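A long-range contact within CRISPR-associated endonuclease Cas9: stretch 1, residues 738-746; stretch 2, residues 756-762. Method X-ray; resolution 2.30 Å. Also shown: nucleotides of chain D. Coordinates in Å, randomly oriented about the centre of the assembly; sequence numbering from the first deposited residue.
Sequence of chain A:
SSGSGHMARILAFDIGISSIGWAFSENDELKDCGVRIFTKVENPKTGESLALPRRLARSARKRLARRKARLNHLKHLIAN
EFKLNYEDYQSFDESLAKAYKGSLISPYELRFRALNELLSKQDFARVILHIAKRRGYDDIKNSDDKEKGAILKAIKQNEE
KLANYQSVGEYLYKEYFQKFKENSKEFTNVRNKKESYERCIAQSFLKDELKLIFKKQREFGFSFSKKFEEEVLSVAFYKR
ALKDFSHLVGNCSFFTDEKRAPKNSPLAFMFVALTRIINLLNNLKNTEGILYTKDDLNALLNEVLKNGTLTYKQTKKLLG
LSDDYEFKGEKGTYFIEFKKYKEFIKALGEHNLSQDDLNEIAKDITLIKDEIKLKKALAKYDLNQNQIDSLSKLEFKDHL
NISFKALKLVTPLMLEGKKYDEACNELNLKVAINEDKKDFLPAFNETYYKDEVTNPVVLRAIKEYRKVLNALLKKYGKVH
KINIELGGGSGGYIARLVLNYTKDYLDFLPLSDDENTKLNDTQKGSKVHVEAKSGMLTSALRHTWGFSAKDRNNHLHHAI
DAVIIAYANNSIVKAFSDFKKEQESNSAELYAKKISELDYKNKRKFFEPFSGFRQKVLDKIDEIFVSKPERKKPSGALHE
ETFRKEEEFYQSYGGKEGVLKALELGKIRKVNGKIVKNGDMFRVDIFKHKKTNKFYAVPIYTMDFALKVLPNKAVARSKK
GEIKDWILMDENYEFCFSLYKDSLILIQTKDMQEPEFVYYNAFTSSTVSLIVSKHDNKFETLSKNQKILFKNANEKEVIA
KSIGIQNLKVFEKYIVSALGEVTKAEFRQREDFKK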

# COMPACT_ATOMS: atom_id res chain seq x y z
N SER A 738 27.80 13.81 -4.55
CA SER A 738 26.76 13.44 -3.61
C SER A 738 26.64 11.92 -3.57
O SER A 738 26.64 11.27 -4.61
CB SER A 738 25.41 14.06 -4.00
OG SER A 738 25.49 15.47 -3.99
N LEU A 739 26.55 11.37 -2.36
CA LEU A 739 26.41 9.94 -2.17
C LEU A 739 25.01 9.62 -1.67
O LEU A 739 24.47 10.31 -0.80
CB LEU A 739 27.45 9.39 -1.19
CG LEU A 739 28.91 9.56 -1.59
CD1 LEU A 739 29.82 8.90 -0.57
CD2 LEU A 739 29.16 9.00 -2.99
N TYR A 740 24.43 8.56 -2.22
CA TYR A 740 23.17 8.00 -1.77
C TYR A 740 23.42 6.55 -1.38
O TYR A 740 24.47 5.98 -1.69
CB TYR A 740 22.09 8.08 -2.87
CG TYR A 740 21.96 9.44 -3.51
CD1 TYR A 740 22.82 9.85 -4.52
CD2 TYR A 740 20.96 10.32 -3.11
CE1 TYR A 740 22.71 11.09 -5.11
CE2 TYR A 740 20.83 11.57 -3.70
CZ TYR A 740 21.71 11.95 -4.70
OH TYR A 740 21.59 13.19 -5.28
N LYS A 741 22.45 5.96 -0.69
CA LYS A 741 22.57 4.55 -0.33
C LYS A 741 22.81 3.70 -1.57
O LYS A 741 22.11 3.85 -2.58
CB LYS A 741 21.31 4.09 0.40
CG LYS A 741 21.20 4.64 1.82
CD LYS A 741 19.98 4.11 2.55
CE LYS A 741 19.96 4.59 3.99
NZ LYS A 741 20.05 6.07 4.10
N ASP A 742 23.83 2.84 -1.50
CA ASP A 742 24.27 1.95 -2.57
C ASP A 742 24.93 2.69 -3.73
O ASP A 742 25.01 2.15 -4.84
CB ASP A 742 23.12 1.08 -3.09
CG ASP A 742 22.75 -0.02 -2.11
OD1 ASP A 742 23.64 -0.45 -1.34
OD2 ASP A 742 21.58 -0.44 -2.11
N SER A 743 25.42 3.91 -3.50
CA SER A 743 26.31 4.53 -4.47
C SER A 743 27.62 3.75 -4.53
O SER A 743 28.09 3.22 -3.52
CB SER A 743 26.60 5.98 -4.09
OG SER A 743 25.48 6.81 -4.33
N LEU A 744 28.20 3.68 -5.73
CA LEU A 744 29.47 2.99 -5.92
C LEU A 744 30.62 3.97 -5.76
O LEU A 744 30.67 5.00 -6.44
CB LEU A 744 29.53 2.34 -7.30
CG LEU A 744 30.84 1.60 -7.56
CD1 LEU A 744 30.96 0.42 -6.61
CD2 LEU A 744 30.94 1.15 -9.02
N ILE A 745 31.56 3.65 -4.87
CA ILE A 745 32.70 4.51 -4.60
C ILE A 745 33.98 3.68 -4.62
O ILE A 745 33.97 2.47 -4.41
CB ILE A 745 32.56 5.26 -3.26
CG1 ILE A 745 32.58 4.27 -2.09
CG2 ILE A 745 31.29 6.10 -3.24
CD1 ILE A 745 32.46 4.91 -0.72
N LEU A 746 35.08 4.37 -4.89
CA LEU A 746 36.42 3.80 -4.85
C LEU A 746 37.18 4.49 -3.73
O LEU A 746 37.37 5.71 -3.76
CB LEU A 746 37.14 4.00 -6.19
CG LEU A 746 38.57 3.48 -6.28
CD1 LEU A 746 38.59 1.98 -6.56
CD2 LEU A 746 39.34 4.24 -7.35
N GLU A 756 39.89 0.18 -3.50
CA GLU A 756 38.90 -0.87 -3.66
C GLU A 756 37.55 -0.26 -4.00
O GLU A 756 37.14 0.74 -3.40
CB GLU A 756 38.78 -1.73 -2.40
CG GLU A 756 39.99 -2.60 -2.11
CD GLU A 756 40.20 -3.70 -3.14
OE1 GLU A 756 41.35 -4.16 -3.29
OE2 GLU A 756 39.22 -4.11 -3.79
N PHE A 757 36.85 -0.88 -4.96
CA PHE A 757 35.47 -0.53 -5.24
C PHE A 757 34.57 -1.12 -4.16
O PHE A 757 34.60 -2.33 -3.92
CB PHE A 757 35.05 -1.05 -6.61
CG PHE A 757 35.68 -0.32 -7.76
CD1 PHE A 757 35.18 0.90 -8.18
CD2 PHE A 757 36.76 -0.86 -8.44
CE1 PHE A 757 35.75 1.58 -9.24
CE2 PHE A 757 37.34 -0.19 -9.50
CZ PHE A 757 36.83 1.03 -9.91
N VAL A 758 33.78 -0.27 -3.51
CA VAL A 758 32.84 -0.70 -2.48
C VAL A 758 31.53 0.06 -2.69
O VAL A 758 31.49 1.11 -3.33
CB VAL A 758 33.37 -0.46 -1.05
CG1 VAL A 758 34.66 -1.25 -0.81
CG2 VAL A 758 33.60 1.03 -0.82
N TYR A 759 30.46 -0.50 -2.13
CA TYR A 759 29.17 0.18 -2.11
C TYR A 759 29.06 0.99 -0.82
O TYR A 759 29.25 0.45 0.27
CB TYR A 759 28.02 -0.82 -2.22
CG TYR A 759 27.71 -1.25 -3.63
CD1 TYR A 759 27.15 -0.37 -4.54
CD2 TYR A 759 27.96 -2.55 -4.05
CE1 TYR A 759 26.85 -0.76 -5.84
CE2 TYR A 759 27.67 -2.95 -5.34
CZ TYR A 759 27.12 -2.06 -6.23
OH TYR A 759 26.83 -2.46 -7.51
N TYR A 760 28.75 2.27 -0.96
CA TYR A 760 28.45 3.10 0.20
C TYR A 760 27.11 2.69 0.79
O TYR A 760 26.12 2.54 0.06
CB TYR A 760 28.44 4.58 -0.21
CG TYR A 760 27.75 5.50 0.77
CD1 TYR A 760 28.44 6.08 1.83
CD2 TYR A 760 26.40 5.80 0.64
CE1 TYR A 760 27.81 6.93 2.72
CE2 TYR A 760 25.76 6.64 1.52
CZ TYR A 760 26.47 7.20 2.56
OH TYR A 760 25.82 8.04 3.44
N ASN A 761 27.07 2.49 2.10
CA ASN A 761 25.84 2.10 2.79
C ASN A 761 25.30 3.17 3.72
O ASN A 761 24.09 3.37 3.78
CB ASN A 761 26.07 0.81 3.60
CG ASN A 761 26.23 -0.41 2.72
OD1 ASN A 761 25.82 -0.42 1.56
ND2 ASN A 761 26.82 -1.45 3.28
N ALA A 762 26.16 3.86 4.46
CA ALA A 762 25.70 4.86 5.41
C ALA A 762 26.86 5.76 5.79
O ALA A 762 28.03 5.39 5.70
CB ALA A 762 25.10 4.21 6.66
P DA D 3 20.49 6.38 7.87
OP1 DA D 3 19.65 6.75 6.72
OP2 DA D 3 21.93 6.10 7.66
O5' DA D 3 20.38 7.50 9.01
C5' DA D 3 19.10 7.81 9.57
C4' DA D 3 19.20 8.07 11.07
O4' DA D 3 19.23 6.80 11.78
C3' DA D 3 20.43 8.86 11.51
O3' DA D 3 20.04 9.85 12.45
C2' DA D 3 21.33 7.79 12.14
C1' DA D 3 20.31 6.80 12.69
N9 DA D 3 20.83 5.43 12.79
C8 DA D 3 21.40 4.69 11.80
N7 DA D 3 21.76 3.48 12.17
C5 DA D 3 21.40 3.43 13.51
C6 DA D 3 21.52 2.42 14.49
N6 DA D 3 22.06 1.22 14.25
N1 DA D 3 21.07 2.69 15.73
C2 DA D 3 20.53 3.90 15.96
N3 DA D 3 20.36 4.92 15.13
C4 DA D 3 20.82 4.62 13.91
O HOH W 1 22.88 7.23 3.43

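Residues 744-746 and 756-762 are neighbouring antiparallel strands, and most of the polar atoms between them are paired backbone to backbone. I745 and V758 form the hydrogen-bonded pair. I745 N donates to V758 O at 3.0 Å, and V758 N donates to I745 O at 2.9 Å. Both bonds are nearly straight, with N-H...O angles of 174° and 172°. The two carbonyl oxygens, I745 O and V758 O, also lie 3.0 Å apart, but both are acceptors and do not bond to each other.

The ladder carries on toward the turn. Y760 N donates to S743 O at 2.8 Å. Y760 O accepts from D742 N, also at 2.8 Å, but that bond is more bent, at 141°. Thus both backbone polar atoms of Y760 are satisfied by residues of stretch 1.

L744 with Y759 and L746 with F757 are the non-hydrogen-bonded pairs. Here the close approaches are CA-H...O contacts. Y759 CA lies 3.5 Å from S743 O, F757 CA 3.5 Å from I745 O, and L746 CA 3.5 Å from E756 O. S743 O and I745 O therefore each receive a CA-H contact in addition to an N-H bond.

Y740 to S743 form a type II beta turn. S743 N donates to Y740 O at 2.9 Å, which closes it. S743 OG accepts from Y740 N at 2.9 Å, so the serine side chain braces the turn as well. The Y760 ring packs beside this turn: Y740 O is 3.0 Å from Y760 CD2, at the ring edge.

K741 reaches the nucleic acid. Its NZ donates to OP1 of DA3 in chain D at 2.7 Å. The same NZ donates to water 1 at 3.1 Å. That water is also hydrogen-bonded to Y760 OH, at 3.0 Å. The water thus links the lysine and the tyrosine hydroxyl across the two stretches.

Apolar side chains fill in around the backbone bonds. L746 CD1 sits over the face of the F757 ring, 3.6 Å from its centroid and almost on the ring normal. L744 CD1 lies over the Y759 ring, 4.3 Å from Y759 CE1. These four residues share one face of the sheet. I745 and V758 point to the other face, where I745 CG1 meets V758 CG2 at 3.6 Å. L739 covers one face of the Y760 ring, with L739 CB 4.2 Å from the centroid of Y760.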